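Local coordinates for ferredoxin (Nitrosospira multiformis, PDB 3LMF), which is of unknown function but, as a four-helix-bundle member of the Csp family, probably binds and stores copper(I) through cysteines lining its core, at residues C56-S59 with L60-L64; N19-Y22 with R23-R27. All coordinates share one frame; numbering follows the deposited sequence.

Contact 1: residues C56-S59 with L60-L64; sequences CQTS and LNFML
Phe62 N donates to Thr58 O at 2.8 Å, the shortest of four successive i to i+4 backbone bonds along the C-terminal turns of helix 43-64, one of the four long helices of this Csp-type bundle. Leu60 N, Asn61 N and Met63 N bond in the same pattern to Cys56 O, Gln57 O and Ser59 O.

Thr58 and Phe62 run side by side, pointing the same way. With Thr58 chi1 at -62°, CG2 stands anti to the backbone N and rests 4.0 Å from Phe62 CD1, while the hydroxyl is turned back along the helix. There OG1 is bonded twice, to Glu54 O of its own helix and to Thr58 OG1 of the third subunit. The aromatic ring, at an unusual chi1 of -94°, also brings CD1 to 3.4 Å from Thr58 O, in an oblique approach. One residue on, the buried Ser59 hydroxyl likewise turns back, to Ile55 O.

Asn61 folds over the preceding turn, its CG 3.2 Å from Gln57 O. Its amide is tied at both ends to neighbouring chains, OD1 to Tyr22 OH of the second subunit and ND2 to Glu54 OE1 of the third, which should fix its rotation and makes this face of the helix part of the assembly interface. On the inward side of the helix Cys56 lies against Cys77 and Cys104, consistent with the cysteine-lined interior of the family. Leu60 CB sits 3.4 Å from Cys56 O. Met63, present as selenomethionine, lays its CG 3.6 Å from Ser59 O, and the bend at chi3 turns the terminal CE away from that turn.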
ATOM      1  N   CYS A  56       0.242   6.937  -7.768  1.00 13.62           N
ATOM      2  CA  CYS A  56       0.402   6.111  -8.966  1.00 14.21           C
ATOM      3  C   CYS A  56       0.128   4.645  -8.641  1.00 20.22           C
ATOM      4  O   CYS A  56      -0.494   3.929  -9.427  1.00 21.40           O
ATOM      5  CB  CYS A  56       1.808   6.254  -9.552  1.00 16.02           C
ATOM      6  SG  CYS A  56       2.104   7.846 -10.351  1.00 23.60           S
ATOM      7  N   GLN A  57       0.581   4.208  -7.473  1.00 20.78           N
ATOM      8  CA  GLN A  57       0.374   2.830  -7.041  1.00 24.43           C
ATOM      9  C   GLN A  57      -1.112   2.564  -6.819  1.00 20.00           C
ATOM     10  O   GLN A  57      -1.602   1.467  -7.076  1.00 23.31           O
ATOM     11  CB  GLN A  57       1.159   2.569  -5.752  1.00 17.88           C
ATOM     12  CG  GLN A  57       1.289   1.111  -5.372  1.00 37.26           C
ATOM     13  CD  GLN A  57       2.344   0.888  -4.295  1.00 45.61           C
ATOM     14  OE1 GLN A  57       2.544  -0.232  -3.836  1.00 54.89           O
ATOM     15  NE2 GLN A  57       3.024   1.960  -3.893  1.00 50.38           N
ATOM     16  N   THR A  58      -1.825   3.578  -6.345  1.00 20.02           N
ATOM     17  CA  THR A  58      -3.258   3.454  -6.104  1.00 19.83           C
ATOM     18  C   THR A  58      -3.993   3.349  -7.444  1.00 16.19           C
ATOM     19  O   THR A  58      -4.851   2.486  -7.631  1.00 16.28           O
ATOM     20  CB  THR A  58      -3.774   4.664  -5.283  1.00 22.47           C
ATOM     21  OG1 THR A  58      -3.126   4.671  -4.005  1.00 19.86           O
ATOM     22  CG2 THR A  58      -5.282   4.593  -5.079  1.00 16.43           C
ATOM     23  N   SER A  59      -3.638   4.219  -8.379  1.00 14.85           N
ATOM     24  CA  SER A  59      -4.248   4.201  -9.709  1.00 17.72           C
ATOM     25  C   SER A  59      -4.001   2.842 -10.355  1.00 18.22           C
ATOM     26  O   SER A  59      -4.908   2.237 -10.922  1.00 23.86           O
ATOM     27  CB  SER A  59      -3.642   5.305 -10.573  1.00 17.80           C
ATOM     28  OG  SER A  59      -3.971   6.583 -10.034  1.00 30.11           O
ATOM     29  N   LEU A  60      -2.764   2.368 -10.259  1.00 18.26           N
ATOM     30  CA  LEU A  60      -2.400   1.072 -10.806  1.00 15.47           C
ATOM     31  C   LEU A  60      -3.296  -0.009 -10.212  1.00 15.63           C
ATOM     32  O   LEU A  60      -3.841  -0.834 -10.930  1.00 22.53           O
ATOM     33  CB  LEU A  60      -0.932   0.756 -10.487  1.00 18.21           C
ATOM     34  CG  LEU A  60      -0.438  -0.649 -10.851  1.00 21.47           C
ATOM     35  CD1 LEU A  60      -0.601  -0.885 -12.346  1.00 16.76           C
ATOM     36  CD2 LEU A  60       1.021  -0.800 -10.442  1.00 23.56           C
ATOM     37  N   ASN A  61      -3.451   0.002  -8.894  1.00 17.96           N
ATOM     38  CA  ASN A  61      -4.279  -1.000  -8.244  1.00 19.03           C
ATOM     39  C   ASN A  61      -5.748  -0.902  -8.649  1.00 23.63           C
ATOM     40  O   ASN A  61      -6.398  -1.925  -8.852  1.00 20.49           O
ATOM     41  CB  ASN A  61      -4.137  -0.911  -6.722  1.00 18.13           C
ATOM     42  CG  ASN A  61      -2.772  -1.403  -6.237  1.00 38.77           C
ATOM     43  OD1 ASN A  61      -1.975  -1.928  -7.023  1.00 40.13           O
ATOM     44  ND2 ASN A  61      -2.502  -1.247  -4.944  1.00 33.89           N
ATOM     45  N   PHE A  62      -6.273   0.312  -8.770  1.00 14.66           N
ATOM     46  CA  PHE A  62      -7.664   0.466  -9.168  1.00 24.02           C
ATOM     47  C   PHE A  62      -7.925  -0.103 -10.557  1.00 18.63           C
ATOM     48  O   PHE A  62      -8.923  -0.782 -10.776  1.00 29.98           O
ATOM     49  CB  PHE A  62      -8.083   1.943  -9.111  1.00 20.50           C
ATOM     50  CG  PHE A  62      -8.729   2.332  -7.817  1.00 22.15           C
ATOM     51  CD1 PHE A  62      -8.050   2.178  -6.610  1.00 24.20           C
ATOM     52  CD2 PHE A  62     -10.031   2.822  -7.796  1.00 15.44           C
ATOM     53  CE1 PHE A  62      -8.657   2.507  -5.396  1.00 21.13           C
ATOM     54  CE2 PHE A  62     -10.646   3.153  -6.587  1.00 22.96           C
ATOM     55  CZ  PHE A  62      -9.960   2.996  -5.386  1.00 19.54           C
HETATM   56  N   MSE A  63      -7.023   0.166 -11.488  1.00 20.51           N
HETATM   57  CA  MSE A  63      -7.179  -0.332 -12.842  1.00 22.20           C
HETATM   58  C   MSE A  63      -6.933  -1.836 -12.911  1.00 24.77           C
HETATM   59  O   MSE A  63      -7.575  -2.538 -13.684  1.00 24.49           O
HETATM   60  CB  MSE A  63      -6.231   0.403 -13.793  1.00 27.55           C
HETATM   61  CG  MSE A  63      -6.662   1.833 -14.095  1.00 29.89           C
HETATM   62 SE   MSE A  63      -5.350   2.820 -15.119  1.00 44.94          SE
HETATM   63  CE  MSE A  63      -5.802   2.241 -16.899  1.00 58.41           C
ATOM     64  N   LEU A  64      -6.004  -2.338 -12.109  1.00 21.08           N
ATOM     65  CA  LEU A  64      -5.748  -3.767 -12.117  1.00 26.94           C
ATOM     66  C   LEU A  64      -6.972  -4.510 -11.596  1.00 30.23           C
ATOM     67  O   LEU A  64      -7.320  -5.567 -12.112  1.00 25.13           O
ATOM     68  CB  LEU A  64      -4.539  -4.108 -11.246  1.00 23.86           C
ATOM     69  CG  LEU A  64      -3.193  -3.772 -11.873  1.00 20.06           C
ATOM     70  CD1 LEU A  64      -2.115  -3.905 -10.825  1.00 18.70           C
ATOM     71  CD2 LEU A  64      -2.924  -4.696 -13.058  1.00 17.56           C
TER

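Contact 2: residues N19-Y22 with R23-R27; sequences NHCY and RTCLR
Four consecutive backbone amides, Arg23 to Leu26, donate to the carbonyls of Asn19 to Tyr22 in regular alpha-helical fashion. The shortest of these bonds, Cys25 N to Cys21 O, measures 2.9 Å. His20 O is gripped twice by one residue: Thr24 N reaches it from one face of the carbonyl plane and Thr24 OG1, at 2.9 Å, from the other. The same OG1 lies over a face of the His20 ring, near its rim and 3.8 Å from NE2. Cys21 SG and Cys25 SG approach to 3.8 Å, a CXXXC pair on the inner side of helix 8-36, spaced like the copper(I)-binding cysteines of Csp relatives. Tyr22, with chi1 at an unusual 134°, swings its ring beside Arg23, whose CG covers one face at 4.1 Å from CD2; Leu26 CD1 meets Tyr22 CE1 obliquely at 4.2 Å. With an alanine at Tyr22, Asn61 OD1 of the second subunit would probably lose its hydroxyl partner, and Arg23 CG and Leu26 CD1 the ring they lie against. Beyond CG the Arg23 chain turns away from the ring, and NH1 forms a salt bridge to Asp16 OD1 of the second subunit.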
ATOM      1  N   ASN A  19       2.632   2.213 -13.339  1.00 20.51           N
ATOM      2  CA  ASN A  19       3.558   1.261 -12.718  1.00 20.78           C
ATOM      3  C   ASN A  19       4.998   1.752 -12.872  1.00 19.02           C
ATOM      4  O   ASN A  19       5.777   1.715 -11.921  1.00 26.21           O
ATOM      5  CB  ASN A  19       3.388  -0.140 -13.343  1.00 18.47           C
ATOM      6  CG  ASN A  19       4.247  -1.216 -12.664  1.00 24.31           C
ATOM      7  OD1 ASN A  19       4.294  -1.320 -11.443  1.00 31.55           O
ATOM      8  ND2 ASN A  19       4.913  -2.029 -13.469  1.00 38.99           N
ATOM      9  N   HIS A  20       5.345   2.231 -14.061  1.00 21.57           N
ATOM     10  CA  HIS A  20       6.700   2.725 -14.309  1.00 23.11           C
ATOM     11  C   HIS A  20       7.003   3.972 -13.477  1.00 18.06           C
ATOM     12  O   HIS A  20       8.058   4.073 -12.856  1.00 25.23           O
ATOM     13  CB  HIS A  20       6.885   3.040 -15.801  1.00 26.19           C
ATOM     14  CG  HIS A  20       8.262   3.511 -16.155  1.00 33.89           C
ATOM     15  ND1 HIS A  20       9.363   2.682 -16.136  1.00 40.59           N
ATOM     16  CD2 HIS A  20       8.720   4.734 -16.517  1.00 37.42           C
ATOM     17  CE1 HIS A  20      10.439   3.373 -16.466  1.00 35.66           C
ATOM     18  NE2 HIS A  20      10.077   4.621 -16.702  1.00 33.93           N
ATOM     19  N   CYS A  21       6.069   4.914 -13.461  1.00 19.06           N
ATOM     20  CA  CYS A  21       6.247   6.156 -12.713  1.00 19.63           C
ATOM     21  C   CYS A  21       6.285   5.904 -11.213  1.00 18.27           C
ATOM     22  O   CYS A  21       7.013   6.574 -10.470  1.00 18.00           O
ATOM     23  CB  CYS A  21       5.121   7.146 -13.050  1.00  7.85           C
ATOM     24  SG  CYS A  21       5.260   8.764 -12.240  1.00 23.32           S
ATOM     25  N   TYR A  22       5.489   4.952 -10.751  1.00 20.27           N
ATOM     26  CA  TYR A  22       5.490   4.646  -9.326  1.00 18.44           C
ATOM     27  C   TYR A  22       6.862   4.081  -8.941  1.00 15.51           C
ATOM     28  O   TYR A  22       7.469   4.529  -7.973  1.00 21.80           O
ATOM     29  CB  TYR A  22       4.339   3.679  -9.002  1.00 19.61           C
ATOM     30  CG  TYR A  22       4.676   2.505  -8.120  1.00 23.49           C
ATOM     31  CD1 TYR A  22       5.146   2.683  -6.820  1.00 25.11           C
ATOM     32  CD2 TYR A  22       4.463   1.212  -8.571  1.00 29.12           C
ATOM     33  CE1 TYR A  22       5.388   1.593  -5.992  1.00 28.38           C
ATOM     34  CE2 TYR A  22       4.698   0.121  -7.759  1.00 30.32           C
ATOM     35  CZ  TYR A  22       5.157   0.312  -6.472  1.00 33.37           C
ATOM     36  OH  TYR A  22       5.352  -0.783  -5.667  1.00 37.68           O
ATOM     37  N   ARG A  23       7.367   3.129  -9.715  1.00 15.42           N
ATOM     38  CA  ARG A  23       8.668   2.552  -9.420  1.00 20.03           C
ATOM     39  C   ARG A  23       9.784   3.597  -9.439  1.00 20.19           C
ATOM     40  O   ARG A  23      10.632   3.631  -8.546  1.00 20.63           O
ATOM     41  CB  ARG A  23       8.978   1.426 -10.407  1.00 15.95           C
ATOM     42  CG  ARG A  23       8.142   0.187 -10.143  1.00 18.12           C
ATOM     43  CD  ARG A  23       8.332  -0.865 -11.200  1.00 24.43           C
ATOM     44  NE  ARG A  23       9.735  -1.168 -11.421  1.00 31.92           N
ATOM     45  CZ  ARG A  23      10.172  -2.212 -12.114  1.00 34.91           C
ATOM     46  NH1 ARG A  23      11.477  -2.403 -12.273  1.00 31.39           N
ATOM     47  NH2 ARG A  23       9.309  -3.073 -12.635  1.00 32.05           N
ATOM     48  N   THR A  24       9.766   4.451 -10.455  1.00 22.17           N
ATOM     49  CA  THR A  24      10.758   5.505 -10.617  1.00 14.92           C
ATOM     50  C   THR A  24      10.717   6.523  -9.474  1.00 20.75           C
ATOM     51  O   THR A  24      11.751   6.877  -8.922  1.00 28.26           O
ATOM     52  CB  THR A  24      10.552   6.242 -11.966  1.00 21.92           C
ATOM     53  OG1 THR A  24      10.668   5.302 -13.040  1.00 24.18           O
ATOM     54  CG2 THR A  24      11.591   7.348 -12.159  1.00 21.94           C
ATOM     55  N   CYS A  25       9.536   7.001  -9.108  1.00 20.90           N
ATOM     56  CA  CYS A  25       9.479   7.974  -8.033  1.00 22.72           C
ATOM     57  C   CYS A  25       9.968   7.410  -6.701  1.00 23.00           C
ATOM     58  O   CYS A  25      10.753   8.061  -6.009  1.00 21.63           O
ATOM     59  CB  CYS A  25       8.064   8.548  -7.914  1.00 21.54           C
ATOM     60  SG  CYS A  25       7.641   9.620  -9.353  1.00 29.94           S
ATOM     61  N   LEU A  26       9.533   6.201  -6.351  1.00 20.79           N
ATOM     62  CA  LEU A  26       9.955   5.579  -5.093  1.00 23.43           C
ATOM     63  C   LEU A  26      11.468   5.344  -5.082  1.00 20.18           C
ATOM     64  O   LEU A  26      12.155   5.690  -4.118  1.00 21.63           O
ATOM     65  CB  LEU A  26       9.248   4.230  -4.889  1.00 18.49           C
ATOM     66  CG  LEU A  26       8.804   3.838  -3.474  1.00 28.92           C
ATOM     67  CD1 LEU A  26       8.660   2.310  -3.398  1.00 23.83           C
ATOM     68  CD2 LEU A  26       9.806   4.317  -2.436  1.00 17.98           C
ATOM     69  N   ARG A  27      11.976   4.752  -6.158  1.00 19.52           N
ATOM     70  CA  ARG A  27      13.396   4.450  -6.268  1.00 25.80           C
ATOM     71  C   ARG A  27      14.289   5.676  -6.149  1.00 25.66           C
ATOM     72  O   ARG A  27      15.211   5.717  -5.330  1.00 25.71           O
ATOM     73  CB  ARG A  27      13.683   3.737  -7.594  1.00 31.65           C
ATOM     74  CG  ARG A  27      15.168   3.493  -7.861  1.00 44.25           C
ATOM     75  CD  ARG A  27      15.371   2.587  -9.070  1.00 40.43           C
ATOM     76  NE  ARG A  27      14.833   3.153 -10.309  1.00 38.48           N
ATOM     77  CZ  ARG A  27      15.383   4.161 -10.979  1.00 46.62           C
ATOM     78  NH1 ARG A  27      16.499   4.729 -10.536  1.00 36.90           N
ATOM     79  NH2 ARG A  27      14.823   4.598 -12.100  1.00 43.74           N
TER

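How the contacts relate
Contact 2, on helix 8-36, precedes contact 1, on the next helix of the bundle, 43-64; their centres lie about 12 Å apart, yet the two touch directly. Cys56 CB packs 3.7 Å from Tyr22 CB, and Cys56 SG comes within 3.8 Å of Cys21 SG, joining cysteines of both helices into one sulfur-rich strip that could belong to a copper(I) site, as in Csp relatives. Gln57 packs against Tyr22 near CE1 and Leu60 against Asn19, extending the seam between the helices. Both contacts also face the second subunit, so 19-27 of one subunit is tied to 56-64 of another.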